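Local coordinates for low temperature requirement C protein (Listeria monocytogenes, PDB 1Y9I) that probably acts as a phosphatidylglycerophosphatase, removing the terminal phosphate of phosphatidylglycerophosphate on the route to phosphatidylglycerol, at residues A29-F34 and G126-L131; T115-I120 and L143-G148. All blocks are in the same frame, centred on the assembly; numbering follows the deposited sequence.

Contact 1 of 2, residues A29-F34 and G126-L131; sequences AELVLF and GILAKL
Leu31 reaches from helix 25-36 into the angle between Ile127 and Leu128. Its CD1 methyl does most of the touching. That methyl lies 3.9 Å from CG of Leu128, so it meets the branch point of the second leucine. The same methyl, Leu31 CD1, is 4.0 Å from Ile127 CG2. The other methyl is farther off: Leu31 CD2 comes within 4.2 Å of Leu128 CD1. The two leucine side chains meet at a slant, whereas Leu31 and Ile127 run at about a right angle. Both leucines set out toward the opposing segment. Ile127 behaves differently. Its CG1 stands anti to the backbone N (chi1 -173°) and carries the ethyl end away, and the short CG2 branch is what faces Leu31. No hydrogen bond joins the segments, so the contact is purely apolar. Its three touching residues are buried.

Gly126 brings the backbone close, its CA 7.1 Å from CA of Leu31. Its phi is positive (46°), a conformation that glycine adopts readily. The short turn that follows is held by Ala129 N donating to Gly126 O; some other bonds in it are weak. Ile120 and Val147 each pack on both Leu31 and Leu128. This is hydrophobic core packing of an all-helical bundle, in which helix 25-36 packs on the short helical turn between helices 114-123 and 143-160.

Contact 2 of 2, residues T115-I120 and L143-G148; sequences TNYGYI and LDDIVG. With MG (magnesium ion), chain F.
Asp144 OD1 binds the magnesium ion at 2.5 Å and accepts a weak, bent bond from the backbone N of Asp145, the residue that meets the ring of Tyr117 across the contact. Asp145 OD2 is a closer ligand of the same magnesium ion, at 2.1 Å. Two waters, Thr141 O and Asp98 OD2 bring the ligands to six. Water 1 also donates a hydrogen bond to Asp144 OD2, so the second oxygen of Asp144 holds a metal-bound water and is not itself a ligand.

Tyr117 comes to this helix edge-on. Its CG lies anti to the backbone N (chi1 171°), and the ring end swings nearer to helix 143-160. Tyr117 CE1 is 3.6 Å from the carbonyl O of Asp145, which sits near the ring plane. Tyr117 OH is 3.8 Å from CB of Asp145, and ring and carboxylate planes are 61° apart. This hydroxyl is hydrogen-bonded to Glu99 O.

Farther along, Ile120 CG2 rests 3.9 Å from Gly148 CA. With no side chain at Gly148, the backbone itself forms the packing surface. The axes of segments 115-120 and 143-148 approach to 9.8 Å, with 133° between their N-to-C directions. Asp98 binds both metals, and Glu99 binds the calcium ion. Tyr117 thus lies in the second shell: it packs on one magnesium ligand, bonds to the backbone of a calcium ligand, and probably helps position the binuclear metal site.

From the N terminus, the chain leaves 29-34 and passes through 91 residues, mostly helical, before 126-131 returns to it and closes contact 1. Within that long loop lies 115-120. Its partner, 143-148, comes only after 126-131, so contact 2 closes a much shorter loop of 22 residues and the two contacts cross rather than nest. Contact 1 joins helix 25-36 to helix 127-130, and contact 2 joins helix 114-123 to helix 143-160. Packing between the contacts connects the two pairs. Leu31 CD1 is 3.6 Å from Val147 CG1, and Leu128 CD1 is 3.6 Å from Ile120 CG1. Apolar packing thus continues from contact 1 toward the magnesium site in contact 2.

Contact 1 of 2, residues A29-F34 and G126-L131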
loop_
_atom_site.group_PDB
_atom_site.type_symbol
_atom_site.label_atom_id
_atom_site.label_comp_id
_atom_site.label_asym_id
_atom_site.label_seq_id
_atom_site.Cartn_x
_atom_site.Cartn_y
_atom_site.Cartn_z
ATOM N N ALA A 29 18.169 -3.199 -16.543
ATOM C CA ALA A 29 19.007 -4.268 -15.998
ATOM C C ALA A 29 20.208 -3.693 -15.253
ATOM O O ALA A 29 20.616 -4.225 -14.218
ATOM C CB ALA A 29 19.480 -5.191 -17.122
ATOM N N GLU A 30 20.775 -2.612 -15.788
ATOM C CA GLU A 30 21.917 -1.951 -15.165
ATOM C C GLU A 30 21.548 -1.431 -13.775
ATOM O O GLU A 30 22.387 -1.389 -12.871
ATOM C CB GLU A 30 22.397 -0.789 -16.041
ATOM C CG GLU A 30 23.179 -1.221 -17.271
ATOM C CD GLU A 30 24.615 -1.595 -16.947
ATOM O OE1 GLU A 30 24.828 -2.505 -16.120
ATOM O OE2 GLU A 30 25.535 -0.975 -17.522
ATOM N N LEU A 31 20.287 -1.035 -13.619
ATOM C CA LEU A 31 19.786 -0.529 -12.344
ATOM C C LEU A 31 19.692 -1.677 -11.350
ATOM O O LEU A 31 19.997 -1.520 -10.170
ATOM C CB LEU A 31 18.393 0.104 -12.523
ATOM C CG LEU A 31 18.264 1.367 -13.386
ATOM C CD1 LEU A 31 16.795 1.844 -13.402
ATOM C CD2 LEU A 31 19.158 2.457 -12.831
ATOM N N VAL A 32 19.239 -2.829 -11.827
ATOM C CA VAL A 32 19.125 -3.997 -10.965
ATOM C C VAL A 32 20.533 -4.372 -10.502
ATOM O O VAL A 32 20.744 -4.730 -9.345
ATOM C CB VAL A 32 18.503 -5.186 -11.719
ATOM C CG1 VAL A 32 18.503 -6.426 -10.829
ATOM C CG2 VAL A 32 17.078 -4.840 -12.152
ATOM N N LEU A 33 21.497 -4.282 -11.412
ATOM C CA LEU A 33 22.885 -4.605 -11.084
ATOM C C LEU A 33 23.363 -3.639 -9.997
ATOM O O LEU A 33 23.991 -4.043 -9.017
ATOM C CB LEU A 33 23.764 -4.472 -12.335
ATOM C CG LEU A 33 25.241 -4.860 -12.198
ATOM C CD1 LEU A 33 25.354 -6.337 -11.853
ATOM C CD2 LEU A 33 25.968 -4.563 -13.503
ATOM N N PHE A 34 23.039 -2.360 -10.175
ATOM C CA PHE A 34 23.412 -1.310 -9.227
ATOM C C PHE A 34 22.843 -1.592 -7.833
ATOM O O PHE A 34 23.492 -1.340 -6.815
ATOM C CB PHE A 34 22.876 0.035 -9.729
ATOM C CG PHE A 34 23.150 1.183 -8.803
ATOM C CD1 PHE A 34 24.400 1.796 -8.781
ATOM C CD2 PHE A 34 22.159 1.650 -7.952
ATOM C CE1 PHE A 34 24.657 2.861 -7.921
ATOM C CE2 PHE A 34 22.405 2.713 -7.087
ATOM C CZ PHE A 34 23.658 3.320 -7.074
ATOM N N GLY A 126 22.427 5.878 -13.828
ATOM C CA GLY A 126 22.175 5.513 -15.212
ATOM C C GLY A 126 21.027 6.201 -15.932
ATOM O O GLY A 126 20.916 7.427 -15.923
ATOM N N ILE A 127 20.174 5.394 -16.559
ATOM C CA ILE A 127 19.034 5.893 -17.324
ATOM C C ILE A 127 18.124 6.832 -16.534
ATOM O O ILE A 127 17.493 7.715 -17.111
ATOM C CB ILE A 127 18.191 4.718 -17.885
ATOM C CG1 ILE A 127 17.105 5.242 -18.829
ATOM C CG2 ILE A 127 17.554 3.936 -16.745
ATOM C CD1 ILE A 127 17.640 5.872 -20.092
ATOM N N LEU A 128 18.052 6.655 -15.219
ATOM C CA LEU A 128 17.199 7.523 -14.414
ATOM C C LEU A 128 17.665 8.975 -14.471
ATOM O O LEU A 128 16.868 9.897 -14.304
ATOM C CB LEU A 128 17.139 7.035 -12.963
ATOM C CG LEU A 128 16.453 5.670 -12.799
ATOM C CD1 LEU A 128 16.439 5.270 -11.332
ATOM C CD2 LEU A 128 15.028 5.740 -13.343
ATOM N N ALA A 129 18.954 9.180 -14.715
ATOM C CA ALA A 129 19.484 10.536 -14.809
ATOM C C ALA A 129 18.984 11.187 -16.100
ATOM O O ALA A 129 18.675 12.379 -16.131
ATOM C CB ALA A 129 21.010 10.512 -14.785
ATOM N N LYS A 130 18.891 10.395 -17.163
ATOM C CA LYS A 130 18.430 10.896 -18.454
ATOM C C LYS A 130 16.940 11.245 -18.446
ATOM O O LYS A 130 16.485 12.079 -19.228
ATOM C CB LYS A 130 18.723 9.865 -19.549
ATOM C CG LYS A 130 20.198 9.508 -19.673
ATOM C CD LYS A 130 20.453 8.496 -20.789
ATOM C CE LYS A 130 20.183 9.083 -22.168
ATOM N NZ LYS A 130 20.389 8.082 -23.255
ATOM N N LEU A 131 16.185 10.607 -17.560
ATOM C CA LEU A 131 14.753 10.865 -17.458
ATOM C C LEU A 131 14.479 12.026 -16.504
ATOM O O LEU A 131 13.338 12.476 -16.373
ATOM C CB LEU A 131 14.029 9.615 -16.945
ATOM C CG LEU A 131 14.017 8.381 -17.847
ATOM C CD1 LEU A 131 13.363 7.214 -17.119
ATOM C CD2 LEU A 131 13.269 8.698 -19.129
#

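Contact 2 of 2, residues T115-I120 and L143-G148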
loop_
_atom_site.group_PDB
_atom_site.type_symbol
_atom_site.label_atom_id
_atom_site.label_comp_id
_atom_site.label_asym_id
_atom_site.label_seq_id
_atom_site.Cartn_x
_atom_site.Cartn_y
_atom_site.Cartn_z
ATOM N N THR A 115 12.343 -0.446 -0.101
ATOM C CA THR A 115 13.500 0.411 0.106
ATOM C C THR A 115 14.343 0.663 -1.151
ATOM O O THR A 115 14.832 1.774 -1.351
ATOM C CB THR A 115 14.381 -0.115 1.276
ATOM O OG1 THR A 115 14.661 -1.505 1.091
ATOM C CG2 THR A 115 13.646 0.067 2.603
ATOM N N ASN A 116 14.493 -0.339 -2.012
ATOM C CA ASN A 116 15.271 -0.131 -3.228
ATOM C C ASN A 116 14.573 0.847 -4.161
ATOM O O ASN A 116 15.219 1.589 -4.902
ATOM C CB ASN A 116 15.528 -1.455 -3.956
ATOM C CG ASN A 116 16.774 -2.159 -3.444
ATOM O OD1 ASN A 116 17.634 -1.532 -2.825
ATOM N ND2 ASN A 116 16.886 -3.454 -3.712
ATOM N N TYR A 117 13.247 0.841 -4.123
ATOM C CA TYR A 117 12.454 1.747 -4.947
ATOM C C TYR A 117 12.743 3.193 -4.528
ATOM O O TYR A 117 13.055 4.044 -5.369
ATOM C CB TYR A 117 10.973 1.407 -4.765
ATOM C CG TYR A 117 9.983 2.378 -5.374
ATOM C CD1 TYR A 117 10.052 2.734 -6.719
ATOM C CD2 TYR A 117 8.919 2.870 -4.615
ATOM C CE1 TYR A 117 9.076 3.546 -7.301
ATOM C CE2 TYR A 117 7.941 3.682 -5.179
ATOM C CZ TYR A 117 8.022 4.013 -6.524
ATOM O OH TYR A 117 7.032 4.784 -7.086
ATOM N N GLY A 118 12.661 3.462 -3.227
ATOM C CA GLY A 118 12.921 4.804 -2.740
ATOM C C GLY A 118 14.360 5.231 -2.948
ATOM O O GLY A 118 14.628 6.336 -3.414
ATOM N N TYR A 119 15.289 4.344 -2.608
ATOM C CA TYR A 119 16.713 4.622 -2.734
ATOM C C TYR A 119 17.137 4.969 -4.155
ATOM O O TYR A 119 17.841 5.954 -4.380
ATOM C CB TYR A 119 17.513 3.411 -2.242
ATOM C CG TYR A 119 19.010 3.520 -2.454
ATOM C CD1 TYR A 119 19.761 4.490 -1.790
ATOM C CD2 TYR A 119 19.676 2.644 -3.311
ATOM C CE1 TYR A 119 21.137 4.585 -1.972
ATOM C CE2 TYR A 119 21.054 2.730 -3.503
ATOM C CZ TYR A 119 21.775 3.701 -2.829
ATOM O OH TYR A 119 23.134 3.788 -3.005
ATOM N N ILE A 120 16.705 4.166 -5.122
ATOM C CA ILE A 120 17.102 4.409 -6.499
ATOM C C ILE A 120 16.481 5.691 -7.042
ATOM O O ILE A 120 17.070 6.363 -7.889
ATOM C CB ILE A 120 16.760 3.197 -7.405
ATOM C CG1 ILE A 120 17.671 3.220 -8.639
ATOM C CG2 ILE A 120 15.285 3.228 -7.810
ATOM C CD1 ILE A 120 17.725 1.912 -9.402
ATOM N N LEU A 143 7.142 8.028 -15.860
ATOM C CA LEU A 143 8.135 7.070 -16.318
ATOM C C LEU A 143 9.336 6.890 -15.392
ATOM O O LEU A 143 9.855 5.770 -15.276
ATOM C CB LEU A 143 8.617 7.432 -17.725
ATOM C CG LEU A 143 9.597 6.421 -18.339
ATOM C CD1 LEU A 143 8.985 5.028 -18.321
ATOM C CD2 LEU A 143 9.937 6.832 -19.763
ATOM N N ASP A 144 9.799 7.958 -14.742
ATOM C CA ASP A 144 10.944 7.780 -13.850
ATOM C C ASP A 144 10.616 6.804 -12.718
ATOM O O ASP A 144 11.434 5.937 -12.392
ATOM C CB ASP A 144 11.469 9.117 -13.287
ATOM C CG ASP A 144 10.383 10.006 -12.716
ATOM O OD1 ASP A 144 9.306 9.503 -12.337
ATOM O OD2 ASP A 144 10.628 11.230 -12.630
ATOM N N ASP A 145 9.422 6.929 -12.137
ATOM C CA ASP A 145 8.989 6.032 -11.061
ATOM C C ASP A 145 8.813 4.619 -11.600
ATOM O O ASP A 145 9.169 3.639 -10.943
ATOM C CB ASP A 145 7.644 6.479 -10.482
ATOM C CG ASP A 145 7.685 7.871 -9.918
ATOM O OD1 ASP A 145 8.260 8.056 -8.829
ATOM O OD2 ASP A 145 7.135 8.781 -10.572
ATOM N N ILE A 146 8.240 4.517 -12.797
ATOM C CA ILE A 146 8.008 3.220 -13.419
ATOM C C ILE A 146 9.313 2.440 -13.607
ATOM O O ILE A 146 9.399 1.258 -13.269
ATOM C CB ILE A 146 7.299 3.390 -14.790
ATOM C CG1 ILE A 146 5.831 3.782 -14.565
ATOM C CG2 ILE A 146 7.413 2.116 -15.605
ATOM C CD1 ILE A 146 5.079 4.172 -15.842
ATOM N N VAL A 147 10.327 3.111 -14.139
ATOM C CA VAL A 147 11.618 2.479 -14.375
ATOM C C VAL A 147 12.272 2.079 -13.058
ATOM O O VAL A 147 12.775 0.966 -12.921
ATOM C CB VAL A 147 12.534 3.425 -15.178
ATOM C CG1 VAL A 147 13.935 2.830 -15.323
ATOM C CG2 VAL A 147 11.919 3.667 -16.543
ATOM N N GLY A 148 12.254 2.981 -12.083
ATOM C CA GLY A 148 12.835 2.660 -10.791
ATOM C C GLY A 148 12.112 1.486 -10.148
ATOM O O GLY A 148 12.739 0.619 -9.531
HETATM MG MG MG F . 7.729 10.813 -10.924
HETATM O O HOH W 1 8.814 12.415 -11.326
HETATM O O HOH W 2 8.868 10.407 -9.233
#